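Long-range contacts in GH26C (Muricauda sp. MAR_2010_75, PDB 6Q78), which probably hydrolyses internal beta-1,4-mannosidic linkages of mannans, acting as an endo-beta-mannanase of glycoside hydrolase family 26: residues D288-M294 / L323-K329; N273-E278 / K316-V320; L76-I82 / V365-F369. All blocks are in the same frame, centred on the assembly; numbering follows the deposited sequence.

Interaction 1. Residues D288-M294 / L323-K329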
ATOM      1  N   ASP A 288     -14.273  -5.526  10.840  1.00 14.11           N
ATOM      2  CA  ASP A 288     -13.180  -6.484  10.964  1.00 12.81           C
ATOM      3  C   ASP A 288     -13.295  -7.629   9.964  1.00 13.20           C
ATOM      4  O   ASP A 288     -12.286  -8.258   9.643  1.00 15.35           O
ATOM      5  CB  ASP A 288     -13.167  -7.082  12.379  1.00 17.06           C
ATOM      6  CG  ASP A 288     -12.751  -6.086  13.464  1.00 19.66           C
ATOM      7  OD1 ASP A 288     -12.170  -5.027  13.165  1.00 17.95           O
ATOM      8  OD2 ASP A 288     -13.012  -6.400  14.663  1.00 24.54           O
ATOM      9  N   ASP A 289     -14.505  -7.951   9.499  1.00 15.15           N
ATOM     10  CA  ASP A 289     -14.668  -8.985   8.471  1.00 16.22           C
ATOM     11  C   ASP A 289     -14.192  -8.547   7.086  1.00 12.00           C
ATOM     12  O   ASP A 289     -14.208  -9.364   6.154  1.00 14.96           O
ATOM     13  CB  ASP A 289     -16.143  -9.403   8.362  1.00 19.83           C
ATOM     14  CG  ASP A 289     -16.638 -10.101   9.602  1.00 29.74           C
ATOM     15  OD1 ASP A 289     -17.866 -10.184   9.781  1.00 33.80           O
ATOM     16  OD2 ASP A 289     -15.793 -10.558  10.394  1.00 27.06           O
ATOM     17  N   PHE A 290     -13.760  -7.305   6.928  1.00 11.41           N
ATOM     18  CA  PHE A 290     -13.476  -6.748   5.615  1.00 12.08           C
ATOM     19  C   PHE A 290     -12.068  -6.192   5.472  1.00 10.24           C
ATOM     20  O   PHE A 290     -11.699  -5.784   4.370  1.00 11.52           O
ATOM     21  CB  PHE A 290     -14.507  -5.644   5.309  1.00 11.03           C
ATOM     22  CG  PHE A 290     -15.888  -6.165   5.144  1.00 11.78           C
ATOM     23  CD1 PHE A 290     -16.278  -6.762   3.950  1.00 12.55           C
ATOM     24  CD2 PHE A 290     -16.788  -6.141   6.205  1.00 14.15           C
ATOM     25  CE1 PHE A 290     -17.555  -7.295   3.808  1.00 13.53           C
ATOM     26  CE2 PHE A 290     -18.073  -6.651   6.048  1.00 13.18           C
ATOM     27  CZ  PHE A 290     -18.446  -7.236   4.858  1.00 13.39           C
ATOM     28  N   VAL A 291     -11.261  -6.199   6.532  1.00 10.05           N
ATOM     29  CA  VAL A 291      -9.952  -5.550   6.512  1.00 10.22           C
ATOM     30  C   VAL A 291      -8.942  -6.503   7.139  1.00  9.50           C
ATOM     31  O   VAL A 291      -9.196  -7.039   8.225  1.00 10.08           O
ATOM     32  CB  VAL A 291      -9.976  -4.224   7.291  1.00 11.37           C
ATOM     33  CG1 VAL A 291      -8.560  -3.687   7.424  1.00 11.24           C
ATOM     34  CG2 VAL A 291     -10.883  -3.204   6.599  1.00 11.31           C
ATOM     35  N   ASP A 292      -7.790  -6.677   6.467  1.00  9.32           N
ATOM     36  CA  ASP A 292      -6.660  -7.447   7.009  1.00 10.27           C
ATOM     37  C   ASP A 292      -5.551  -6.555   7.555  1.00  8.77           C
ATOM     38  O   ASP A 292      -4.907  -6.890   8.562  1.00  9.43           O
ATOM     39  CB  ASP A 292      -6.032  -8.289   5.906  1.00  8.88           C
ATOM     40  CG  ASP A 292      -6.932  -9.433   5.439  1.00 12.36           C
ATOM     41  OD1 ASP A 292      -7.342 -10.268   6.312  1.00 12.99           O
ATOM     42  OD2 ASP A 292      -7.211  -9.502   4.214  1.00 11.40           O
ATOM     43  N   ILE A 293      -5.276  -5.455   6.849  1.00  9.13           N
ATOM     44  CA  ILE A 293      -4.195  -4.532   7.187  1.00  8.07           C
ATOM     45  C   ILE A 293      -4.812  -3.178   7.509  1.00  8.80           C
ATOM     46  O   ILE A 293      -5.566  -2.629   6.698  1.00  9.58           O
ATOM     47  CB  ILE A 293      -3.164  -4.429   6.054  1.00 10.08           C
ATOM     48  CG1 ILE A 293      -2.408  -5.769   5.964  1.00 16.62           C
ATOM     49  CG2 ILE A 293      -2.221  -3.221   6.328  1.00 10.89           C
ATOM     50  CD1 ILE A 293      -1.980  -6.203   4.568  1.00 22.33           C
ATOM     51  N   MET A 294      -4.512  -2.669   8.690  1.00  9.84           N
ATOM     52  CA  MET A 294      -4.912  -1.325   9.101  1.00  8.47           C
ATOM     53  C   MET A 294      -3.730  -0.420   8.820  1.00 11.95           C
ATOM     54  O   MET A 294      -2.677  -0.536   9.465  1.00 10.65           O
ATOM     55  CB  MET A 294      -5.254  -1.294  10.592  1.00  9.74           C
ATOM     56  CG  MET A 294      -6.605  -1.874  10.875  1.00 12.93           C
ATOM     57  SD  MET A 294      -6.888  -2.007  12.638  1.00 16.87           S
ATOM     58  CE  MET A 294      -8.691  -1.881  12.603  1.00 18.05           C
ATOM     59  N   LEU A 323      -4.985  -0.558  17.529  1.00 13.83           N
ATOM     60  CA  LEU A 323      -6.175  -1.210  16.995  1.00 17.18           C
ATOM     61  C   LEU A 323      -5.827  -2.524  16.315  1.00 13.61           C
ATOM     62  O   LEU A 323      -6.574  -3.506  16.426  1.00 15.41           O
ATOM     63  CB  LEU A 323      -6.867  -0.293  15.998  1.00 17.87           C
ATOM     64  CG  LEU A 323      -7.644   0.856  16.602  1.00 16.41           C
ATOM     65  CD1 LEU A 323      -8.057   1.772  15.433  1.00 20.03           C
ATOM     66  CD2 LEU A 323      -8.862   0.345  17.375  1.00 18.38           C
ATOM     67  N   ALA A 324      -4.700  -2.564  15.592  1.00 13.06           N
ATOM     68  CA  ALA A 324      -4.273  -3.821  14.979  1.00 12.71           C
ATOM     69  C   ALA A 324      -3.970  -4.891  16.029  1.00 17.03           C
ATOM     70  O   ALA A 324      -4.273  -6.074  15.835  1.00 13.72           O
ATOM     71  CB  ALA A 324      -3.054  -3.559  14.093  1.00 14.03           C
ATOM     72  N   GLU A 325      -3.369  -4.504  17.157  1.00 14.57           N
ATOM     73  CA  GLU A 325      -3.164  -5.482  18.226  1.00 17.11           C
ATOM     74  C   GLU A 325      -4.503  -5.982  18.767  1.00 18.17           C
ATOM     75  O   GLU A 325      -4.703  -7.187  18.944  1.00 18.81           O
ATOM     76  CB  GLU A 325      -2.322  -4.856  19.330  1.00 18.20           C
ATOM     77  CG  GLU A 325      -0.854  -4.713  18.988  1.00 25.39           C
ATOM     78  CD  GLU A 325       0.026  -4.650  20.215  0.14 20.68           C
ATOM     79  OE1 GLU A 325       0.243  -5.701  20.858  0.60 26.72           O
ATOM     80  OE2 GLU A 325       0.489  -3.543  20.545  0.57 22.00           O
ATOM     81  N   GLU A 326      -5.448  -5.081  18.986  1.00 19.19           N
ATOM     82  CA  GLU A 326      -6.725  -5.485  19.573  1.00 19.40           C
ATOM     83  C   GLU A 326      -7.548  -6.364  18.629  1.00 19.73           C
ATOM     84  O   GLU A 326      -8.213  -7.310  19.085  1.00 18.80           O
ATOM     85  CB  GLU A 326      -7.503  -4.241  19.998  1.00 22.73           C
ATOM     86  CG  GLU A 326      -6.957  -3.649  21.285  1.00 32.82           C
ATOM     87  CD  GLU A 326      -7.562  -2.311  21.606  0.19 24.74           C
ATOM     88  OE1 GLU A 326      -7.027  -1.621  22.501  0.50 31.54           O
ATOM     89  OE2 GLU A 326      -8.565  -1.956  20.943  0.82 35.87           O
ATOM     90  N   ARG A 327      -7.502  -6.088  17.318  1.00 16.54           N
ATOM     91  CA  ARG A 327      -8.382  -6.735  16.348  1.00 15.25           C
ATOM     92  C   ARG A 327      -7.673  -7.825  15.554  1.00 13.87           C
ATOM     93  O   ARG A 327      -8.271  -8.406  14.645  1.00 15.97           O
ATOM     94  CB  ARG A 327      -9.020  -5.699  15.430  1.00 16.92           C
ATOM     95  CG  ARG A 327     -10.031  -4.818  16.201  1.00 22.50           C
ATOM     96  CD  ARG A 327     -10.138  -3.453  15.620  1.00 24.50           C
ATOM     97  NE  ARG A 327     -11.030  -2.621  16.428  1.00 24.26           N
ATOM     98  CZ  ARG A 327     -12.278  -2.310  16.087  1.00 24.81           C
ATOM     99  NH1 ARG A 327     -12.794  -2.774  14.955  1.00 21.67           N
ATOM    100  NH2 ARG A 327     -13.013  -1.535  16.882  1.00 23.08           N
ATOM    101  N   VAL A 328      -6.438  -8.160  15.924  1.00 16.81           N
ATOM    102  CA  VAL A 328      -5.630  -9.165  15.229  1.00 15.84           C
ATOM    103  C   VAL A 328      -5.499  -8.828  13.747  1.00 17.93           C
ATOM    104  O   VAL A 328      -5.786  -9.655  12.879  1.00 15.17           O
ATOM    105  CB  VAL A 328      -6.128 -10.607  15.477  1.00 13.41           C
ATOM    106  CG1 VAL A 328      -5.050 -11.591  15.125  1.00 19.87           C
ATOM    107  CG2 VAL A 328      -6.556 -10.771  16.940  1.00 22.22           C
ATOM    108  N   LYS A 329      -5.079  -7.600  13.466  1.00 14.05           N
ATOM    109  CA  LYS A 329      -4.771  -7.100  12.130  1.00 12.02           C
ATOM    110  C   LYS A 329      -3.274  -6.827  12.044  1.00 12.33           C
ATOM    111  O   LYS A 329      -2.551  -6.891  13.040  1.00 11.76           O
ATOM    112  CB  LYS A 329      -5.531  -5.803  11.824  1.00 14.08           C
ATOM    113  CG  LYS A 329      -7.064  -5.884  11.996  1.00 17.64           C
ATOM    114  CD  LYS A 329      -7.622  -7.036  11.201  1.00 17.05           C
ATOM    115  CE  LYS A 329      -9.148  -7.033  11.257  1.00 15.75           C
ATOM    116  NZ  LYS A 329      -9.679  -8.292  10.664  1.00 12.04           N
TER
HETATM  117  O   HOH W   1      -8.396 -10.013   8.801  1.00 13.67           O
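The ammonium group of K329 is surrounded by oxygen acceptors. K329 NZ donates to the backbone carbonyls D288 O and V291 O, each at 2.8 Å, and to water 1, also at 2.8 Å, so three acceptors meet its three protons. The water can in turn donate to D292 OD1 at 2.7 Å, a carboxylate oxygen that also receives V58 N, while D292 OD2 receives F267 N. A salt bridge lies nearer the surface, between two partly exposed residues: R327 NH1 lies 2.9 Å from D288 OD1, which approaches the edge of the guanidinium and also bonds to Y285 OH. These contacts tie the entry of strand 293-298 to the end of helix 306-327 in a beta-alpha-beta unit of the family's TIM barrel, with strand 330-336 following. The helix finishes in a Schellman motif. V328 adopts positive phi, and K329 N reaches back 2.9 Å to A324 O; from there the K329 side chain extends toward the loop that leads into strand 293-298. M294 supplies the apolar part of the contact, lying against the carbon chains of L323, R327 and K329: its SD sits 3.8 Å from L323 CB and 3.9 Å from K329 CG, and its CE lies 3.7 Å from R327 CD.

Interaction 2. Residues N273-E278 / K316-V320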
ATOM      1  N   ASN A 273      -3.733  11.223   7.143  1.00 11.17           N
ATOM      2  CA  ASN A 273      -3.314  11.444   8.530  1.00 11.34           C
ATOM      3  C   ASN A 273      -4.281  12.322   9.326  1.00 12.11           C
ATOM      4  O   ASN A 273      -3.892  12.872  10.362  1.00 12.80           O
ATOM      5  CB  ASN A 273      -1.910  12.053   8.580  1.00 12.20           C
ATOM      6  CG  ASN A 273      -1.900  13.481   8.044  1.00 14.60           C
ATOM      7  OD1 ASN A 273      -2.958  14.061   7.813  1.00 14.70           O
ATOM      8  ND2 ASN A 273      -0.730  14.061   7.893  1.00 14.05           N
ATOM      9  N   ARG A 274      -5.531  12.423   8.879  1.00 14.75           N
ATOM     10  CA  ARG A 274      -6.482  13.400   9.406  1.00 12.83           C
ATOM     11  C   ARG A 274      -7.345  12.781  10.509  1.00 15.69           C
ATOM     12  O   ARG A 274      -8.564  12.755  10.450  1.00 14.30           O
ATOM     13  CB  ARG A 274      -7.343  13.959   8.280  1.00 13.17           C
ATOM     14  CG  ARG A 274      -6.508  14.769   7.286  1.00 16.36           C
ATOM     15  CD  ARG A 274      -7.349  15.057   6.031  1.00 19.67           C
ATOM     16  NE  ARG A 274      -8.448  15.934   6.392  1.00 22.10           N
ATOM     17  CZ  ARG A 274      -8.393  17.261   6.364  1.00 33.20           C
ATOM     18  NH1 ARG A 274      -7.280  17.881   5.990  1.00 25.09           N
ATOM     19  NH2 ARG A 274      -9.455  17.968   6.713  1.00 42.94           N
ATOM     20  N   PHE A 275      -6.659  12.259  11.526  1.00 14.25           N
ATOM     21  CA  PHE A 275      -7.319  11.739  12.708  1.00 13.77           C
ATOM     22  C   PHE A 275      -6.371  11.857  13.893  1.00 14.34           C
ATOM     23  O   PHE A 275      -5.143  11.842  13.740  1.00 14.13           O
ATOM     24  CB  PHE A 275      -7.737  10.268  12.489  1.00 13.12           C
ATOM     25  CG  PHE A 275      -6.584   9.330  12.307  1.00 12.52           C
ATOM     26  CD1 PHE A 275      -6.007   8.659  13.391  1.00 12.78           C
ATOM     27  CD2 PHE A 275      -6.070   9.099  11.039  1.00 13.20           C
ATOM     28  CE1 PHE A 275      -4.943   7.770  13.208  1.00 12.27           C
ATOM     29  CE2 PHE A 275      -4.990   8.226  10.867  1.00 11.25           C
ATOM     30  CZ  PHE A 275      -4.424   7.577  11.955  1.00 13.52           C
ATOM     31  N   PHE A 276      -6.969  11.945  15.083  1.00 15.14           N
ATOM     32  CA  PHE A 276      -6.231  12.016  16.331  1.00 15.84           C
ATOM     33  C   PHE A 276      -6.736  11.024  17.356  1.00 19.46           C
ATOM     34  O   PHE A 276      -6.290  11.079  18.514  1.00 18.99           O
ATOM     35  CB  PHE A 276      -6.359  13.410  16.956  1.00 17.17           C
ATOM     36  CG  PHE A 276      -5.695  14.487  16.169  1.00 26.81           C
ATOM     37  CD1 PHE A 276      -4.382  14.814  16.412  1.00 28.93           C
ATOM     38  CD2 PHE A 276      -6.397  15.181  15.198  1.00 29.42           C
ATOM     39  CE1 PHE A 276      -3.759  15.807  15.708  1.00 31.64           C
ATOM     40  CE2 PHE A 276      -5.776  16.175  14.478  1.00 35.06           C
ATOM     41  CZ  PHE A 276      -4.452  16.489  14.736  1.00 35.82           C
ATOM     42  N   SER A 277      -7.674  10.154  16.986  1.00 15.67           N
ATOM     43  CA  SER A 277      -8.280   9.242  17.941  1.00 20.68           C
ATOM     44  C   SER A 277      -8.692   7.950  17.239  1.00 15.24           C
ATOM     45  O   SER A 277      -8.835   7.892  16.009  1.00 16.88           O
ATOM     46  CB  SER A 277      -9.521   9.887  18.550  1.00 19.26           C
ATOM     47  OG  SER A 277     -10.520  10.078  17.566  1.00 22.23           O
ATOM     48  N   GLU A 278      -8.898   6.903  18.051  1.00 16.95           N
ATOM     49  CA  GLU A 278      -9.407   5.644  17.504  1.00 16.23           C
ATOM     50  C   GLU A 278     -10.765   5.841  16.844  1.00 16.52           C
ATOM     51  O   GLU A 278     -11.017   5.306  15.759  1.00 14.86           O
ATOM     52  CB  GLU A 278      -9.535   4.596  18.614  1.00 15.38           C
ATOM     53  CG  GLU A 278      -8.234   4.157  19.211  1.00 24.71           C
ATOM     54  CD  GLU A 278      -8.391   3.124  20.328  1.00 40.51           C
ATOM     55  OE1 GLU A 278      -9.524   2.675  20.619  1.00 31.11           O
ATOM     56  OE2 GLU A 278      -7.346   2.769  20.916  1.00 32.51           O
ATOM     57  N   LYS A 316      -0.345   9.067  15.858  1.00 12.82           N
ATOM     58  CA  LYS A 316      -1.345   8.517  14.966  1.00 13.16           C
ATOM     59  C   LYS A 316      -1.013   7.067  14.625  1.00 13.73           C
ATOM     60  O   LYS A 316      -1.905   6.206  14.616  1.00 13.26           O
ATOM     61  CB  LYS A 316      -1.443   9.404  13.729  1.00 12.36           C
ATOM     62  CG  LYS A 316      -1.991  10.812  14.026  1.00 12.34           C
ATOM     63  CD  LYS A 316      -1.747  11.714  12.812  1.00 12.08           C
ATOM     64  CE  LYS A 316      -2.113  13.171  13.122  1.00 14.73           C
ATOM     65  NZ  LYS A 316      -1.853  13.971  11.858  1.00 15.06           N
ATOM     66  N   LEU A 317       0.271   6.759  14.384  1.00 12.15           N
ATOM     67  CA  LEU A 317       0.630   5.373  14.084  1.00 12.62           C
ATOM     68  C   LEU A 317       0.377   4.462  15.279  1.00 12.51           C
ATOM     69  O   LEU A 317       0.075   3.268  15.085  1.00 14.09           O
ATOM     70  CB  LEU A 317       2.075   5.282  13.574  1.00 15.17           C
ATOM     71  CG  LEU A 317       2.459   3.998  12.815  1.00 12.46           C
ATOM     72  CD1 LEU A 317       1.523   3.746  11.643  1.00 11.73           C
ATOM     73  CD2 LEU A 317       3.901   4.086  12.329  1.00 15.02           C
ATOM     74  N   LYS A 318       0.516   4.997  16.518  1.00 13.68           N
ATOM     75  CA  LYS A 318       0.258   4.188  17.704  1.00 14.22           C
ATOM     76  C   LYS A 318      -1.210   3.820  17.797  1.00 16.77           C
ATOM     77  O   LYS A 318      -1.560   2.713  18.252  1.00 16.51           O
ATOM     78  CB  LYS A 318       0.731   4.919  18.965  1.00 16.80           C
ATOM     79  CG  LYS A 318       0.507   4.119  20.256  1.00 17.46           C
ATOM     80  CD  LYS A 318       1.399   2.868  20.292  1.00 22.45           C
ATOM     81  CE  LYS A 318       1.319   2.201  21.689  1.00 23.90           C
ATOM     82  NZ  LYS A 318       1.972   0.857  21.691  1.00 24.43           N
ATOM     83  N   ILE A 319      -2.094   4.738  17.384  1.00 15.53           N
ATOM     84  CA  ILE A 319      -3.516   4.415  17.321  1.00 13.87           C
ATOM     85  C   ILE A 319      -3.740   3.230  16.390  1.00 11.92           C
ATOM     86  O   ILE A 319      -4.482   2.298  16.714  1.00 14.49           O
ATOM     87  CB  ILE A 319      -4.314   5.632  16.828  1.00 13.54           C
ATOM     88  CG1 ILE A 319      -4.383   6.722  17.917  1.00 18.27           C
ATOM     89  CG2 ILE A 319      -5.685   5.216  16.380  1.00 17.52           C
ATOM     90  CD1 ILE A 319      -4.924   8.046  17.356  1.00 16.52           C
ATOM     91  N   VAL A 320      -3.202   3.314  15.168  1.00 12.41           N
ATOM     92  CA  VAL A 320      -3.321   2.205  14.224  1.00 13.96           C
ATOM     93  C   VAL A 320      -2.748   0.935  14.830  1.00 11.95           C
ATOM     94  O   VAL A 320      -3.347  -0.145  14.737  1.00 13.54           O
ATOM     95  CB  VAL A 320      -2.636   2.560  12.892  1.00 10.36           C
ATOM     96  CG1 VAL A 320      -2.744   1.409  11.841  1.00 11.06           C
ATOM     97  CG2 VAL A 320      -3.225   3.882  12.326  1.00 12.08           C
TER
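The loop that leaves barrel strand 265-269 at its C-terminal end and runs into helix 278-281 folds here over one flank of helix 306-327, on the side of the barrel where TIM-barrel enzymes place their active sites. K316 is the most deeply engaged helix residue. Its extended side chain carries NZ to N273 O, a hydrogen bond of 2.8 Å, and D301 supplies a salt bridge to the same ammonium. N273 O also receives a weak bond from F275 N at 3.1 Å across an inverse gamma turn centred on R274, while the N273 side-chain amide is held by N298, at the end of neighbouring strand 293-298. The next two phenylalanines, F275 and F276, meet the helix in different ways. F276, at the surface, lays one ring face over the K316 aliphatic chain, with CE1 4.0 Å from CE; NZ is 5.1 Å from the ring centroid, so any cation-pi attraction is weak at most. F275 is buried, its ring turned from the loop against helix 306-327: its CE1 lies 4.1 Å from I319 CG2 and its CZ 3.9 Å from V320 CG2, with Y281 meeting the ring edge-to-face. F275 O, buried 3.3 Å from K316 CG, finds no polar partner in the model. I319 presses CD1 against the loop backbone, 3.5 Å from both F276 C and S277 N. Beyond it S277 is the N-cap of helix 278-281, its OG bonding E280 N, and E278 CG approaches I319 CG2 to 4.0 Å.

Interaction 3. Residues L76-I82 / V365-F369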
ATOM      1  N   LEU A  76       6.487 -10.628  12.258  1.00 13.59           N
ATOM      2  CA  LEU A  76       7.664  -9.763  12.231  1.00 13.49           C
ATOM      3  C   LEU A  76       7.343  -8.367  12.769  1.00 13.12           C
ATOM      4  O   LEU A  76       8.225  -7.716  13.359  1.00 14.59           O
ATOM      5  CB  LEU A  76       8.310  -9.732  10.852  1.00 21.98           C
ATOM      6  CG  LEU A  76       7.631  -8.916   9.785  1.00 18.30           C
ATOM      7  CD1 LEU A  76       8.036  -7.434   9.878  1.00 18.77           C
ATOM      8  CD2 LEU A  76       8.071  -9.472   8.415  1.00 17.06           C
ATOM      9  N   SER A  77       6.076  -7.951  12.696  1.00 13.24           N
ATOM     10  CA  SER A  77       5.697  -6.636  13.223  1.00 13.09           C
ATOM     11  C   SER A  77       5.927  -6.511  14.732  1.00 18.50           C
ATOM     12  O   SER A  77       5.953  -5.385  15.250  1.00 15.75           O
ATOM     13  CB  SER A  77       4.238  -6.277  12.845  1.00 14.98           C
ATOM     14  OG  SER A  77       3.340  -6.978  13.690  1.00 18.72           O
ATOM     15  N   GLN A  78       6.054  -7.623  15.477  1.00 15.90           N
ATOM     16  CA  GLN A  78       6.291  -7.494  16.917  1.00 19.32           C
ATOM     17  C   GLN A  78       7.547  -6.685  17.210  1.00 18.14           C
ATOM     18  O   GLN A  78       7.596  -5.941  18.199  1.00 21.67           O
ATOM     19  CB  GLN A  78       6.391  -8.873  17.588  1.00 19.90           C
ATOM     20  CG  GLN A  78       5.147  -9.725  17.385  1.00 24.77           C
ATOM     21  CD  GLN A  78       3.861  -8.923  17.639  1.00 29.67           C
ATOM     22  OE1 GLN A  78       3.582  -8.550  18.774  1.00 31.70           O
ATOM     23  NE2 GLN A  78       3.092  -8.635  16.578  1.00 35.37           N
ATOM     24  N   ASN A  79       8.569  -6.801  16.364  1.00 15.70           N
ATOM     25  CA  ASN A  79       9.780  -6.046  16.634  1.00 13.43           C
ATOM     26  C   ASN A  79      10.501  -5.505  15.409  1.00 21.02           C
ATOM     27  O   ASN A  79      11.612  -4.988  15.564  1.00 22.13           O
ATOM     28  CB  ASN A  79      10.776  -6.907  17.416  1.00 22.51           C
ATOM     29  CG  ASN A  79      11.148  -8.163  16.684  1.00 20.21           C
ATOM     30  OD1 ASN A  79      10.881  -8.316  15.495  1.00 30.32           O
ATOM     31  ND2 ASN A  79      11.782  -9.092  17.403  1.00 31.98           N
ATOM     32  N   SER A  80       9.950  -5.620  14.206  1.00 14.65           N
ATOM     33  CA  SER A  80      10.678  -5.224  13.011  1.00 13.36           C
ATOM     34  C   SER A  80       9.654  -4.739  11.995  1.00 10.66           C
ATOM     35  O   SER A  80       8.438  -4.831  12.227  1.00 11.88           O
ATOM     36  CB  SER A  80      11.412  -6.428  12.395  1.00 12.38           C
ATOM     37  OG  SER A  80      12.429  -6.941  13.259  1.00 23.57           O
ATOM     38  N   PHE A  81      10.144  -4.238  10.851  1.00  9.91           N
ATOM     39  CA  PHE A  81       9.239  -3.881   9.763  1.00  9.42           C
ATOM     40  C   PHE A  81       9.964  -3.902   8.412  1.00 10.25           C
ATOM     41  O   PHE A  81      11.152  -3.567   8.310  1.00 10.71           O
ATOM     42  CB  PHE A  81       8.555  -2.510   9.986  1.00 11.22           C
ATOM     43  CG  PHE A  81       9.514  -1.393  10.251  1.00  9.90           C
ATOM     44  CD1 PHE A  81      10.080  -0.689   9.195  1.00 11.01           C
ATOM     45  CD2 PHE A  81       9.838  -1.033  11.542  1.00 11.38           C
ATOM     46  CE1 PHE A  81      11.000   0.327   9.432  1.00 11.63           C
ATOM     47  CE2 PHE A  81      10.745   0.010  11.803  1.00 12.45           C
ATOM     48  CZ  PHE A  81      11.322   0.696  10.743  1.00 15.13           C
ATOM     49  N   ILE A  82       9.225  -4.281   7.380  1.00  9.06           N
ATOM     50  CA  ILE A  82       9.771  -4.252   6.020  1.00  8.40           C
ATOM     51  C   ILE A  82       9.691  -2.837   5.484  1.00  8.97           C
ATOM     52  O   ILE A  82       8.701  -2.136   5.720  1.00  9.71           O
ATOM     53  CB  ILE A  82       8.984  -5.232   5.139  1.00  7.95           C
ATOM     54  CG1 ILE A  82       9.216  -6.662   5.641  1.00  9.73           C
ATOM     55  CG2 ILE A  82       9.402  -5.125   3.671  1.00 11.94           C
ATOM     56  CD1 ILE A  82       8.284  -7.708   4.978  1.00  9.96           C
ATOM     57  N   VAL A 365       5.290   1.017  18.969  1.00 15.62           N
ATOM     58  CA  VAL A 365       4.548   0.831  17.719  1.00 14.10           C
ATOM     59  C   VAL A 365       4.948  -0.506  17.090  1.00 14.56           C
ATOM     60  O   VAL A 365       6.127  -0.886  17.084  1.00 17.88           O
ATOM     61  CB  VAL A 365       4.829   2.019  16.773  1.00 16.25           C
ATOM     62  CG1 VAL A 365       4.352   1.744  15.329  1.00 13.18           C
ATOM     63  CG2 VAL A 365       4.184   3.322  17.302  1.00 16.23           C
ATOM     64  N   LYS A 366       3.956  -1.240  16.578  1.00 13.74           N
ATOM     65  CA  LYS A 366       4.159  -2.512  15.882  1.00 14.92           C
ATOM     66  C   LYS A 366       3.536  -2.414  14.496  1.00 14.73           C
ATOM     67  O   LYS A 366       2.305  -2.355  14.363  1.00 13.45           O
ATOM     68  CB  LYS A 366       3.536  -3.669  16.659  1.00 14.08           C
ATOM     69  CG  LYS A 366       4.185  -3.933  18.003  1.00 19.10           C
ATOM     70  CD  LYS A 366       3.479  -5.076  18.725  1.00 23.32           C
ATOM     71  CE  LYS A 366       4.058  -5.258  20.108  1.00 30.46           C
ATOM     72  NZ  LYS A 366       3.237  -6.232  20.884  1.00 34.51           N
ATOM     73  N   ILE A 367       4.372  -2.414  13.446  1.00 12.20           N
ATOM     74  CA  ILE A 367       3.880  -2.340  12.071  1.00 10.32           C
ATOM     75  C   ILE A 367       4.580  -3.413  11.252  1.00 10.36           C
ATOM     76  O   ILE A 367       5.743  -3.730  11.497  1.00 12.05           O
ATOM     77  CB  ILE A 367       4.123  -0.958  11.420  1.00 11.40           C
ATOM     78  CG1 ILE A 367       5.588  -0.536  11.581  1.00 12.71           C
ATOM     79  CG2 ILE A 367       3.149   0.114  11.964  1.00 10.57           C
ATOM     80  CD1 ILE A 367       6.035   0.494  10.528  1.00 15.56           C
ATOM     81  N   GLY A 368       3.869  -3.945  10.255  1.00 10.38           N
ATOM     82  CA  GLY A 368       4.473  -4.968   9.414  1.00  8.55           C
ATOM     83  C   GLY A 368       5.346  -4.377   8.337  1.00 10.26           C
ATOM     84  O   GLY A 368       6.340  -4.996   7.930  1.00 11.45           O
ATOM     85  N   PHE A 369       5.009  -3.184   7.856  1.00  9.02           N
ATOM     86  CA  PHE A 369       5.760  -2.607   6.750  1.00  7.56           C
ATOM     87  C   PHE A 369       5.498  -1.124   6.640  1.00  9.30           C
ATOM     88  O   PHE A 369       4.493  -0.609   7.141  1.00  9.34           O
ATOM     89  CB  PHE A 369       5.469  -3.313   5.414  1.00  9.95           C
ATOM     90  CG  PHE A 369       4.077  -3.117   4.899  1.00  8.32           C
ATOM     91  CD1 PHE A 369       3.083  -3.989   5.238  1.00 11.15           C
ATOM     92  CD2 PHE A 369       3.784  -2.074   4.040  1.00 10.13           C
ATOM     93  CE1 PHE A 369       1.765  -3.823   4.712  1.00 11.19           C
ATOM     94  CE2 PHE A 369       2.489  -1.920   3.487  1.00  9.92           C
ATOM     95  CZ  PHE A 369       1.499  -2.801   3.833  1.00 11.08           C
TER
HETATM   96  O   HOH W   2       7.205  -3.087  14.085  1.00 14.79           O
HETATM   97  O   HOH W   3       0.891  -5.345  13.255  1.00 17.47           O
HETATM   98  O   HOH W   4       7.765  -3.110  18.116  1.00 25.75           O
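This is a parallel strand pairing, with the turn and loop that lead into it, where the first and last strands of the TIM barrel meet and close the cylinder. Strand 81-86 begins beside strand 369-372, and I82 and F369 form the bridge, their CA atoms 4.4 Å apart. I82 N donates to G368 O at 3.0 Å in a nearly linear bond, and the I82 backbone is also paired with T370, as expected for a parallel register. F369 CA adds a CA-H...O contact to I82 O at 3.2 Å, and the side chains of this pair touch on the same sheet face, CB to CB at 4.0 Å. G368 also pairs with A331 of strand 330-336, so it joins the strands on its two flanks. Upstream the backbones no longer pair directly. S80 O and I367 O, both acceptors, stand only 3.0 Å apart; nearby, water 2 links the two segments by accepting from I367 N at 3.0 Å, and it can donate to S77 O and S80 O at 2.9 and 2.8 Å. S77 packs its CB 3.3 Å from I367 O, while its OG is held by K74. Among the partly exposed residues, K366 NZ, whose strongest partner is E325, also donates to Q78 OE1 at 3.2 Å.

Helix 306-327 carries the common thread. Interactions 1 and 2 both use it, their centres about 14 Å apart, and meet where V320 CG1 packs 3.1 Å from M294 O. Interaction 3, about 14 Å from interaction 1 and 17 Å from interaction 2 between centres, encloses both along the chain. It is joined to interaction 1 by the salt bridge from K366 NZ to E325 OE1 at 3.0 Å, and to interaction 2 by L317 CD2 against V365 CG1 at 3.8 Å. Interactions 1 and 3 lie at the N-terminal starts of barrel strands, whereas the loop of interaction 2 follows the C-terminal end of one, the side on which the active site of such a barrel is expected.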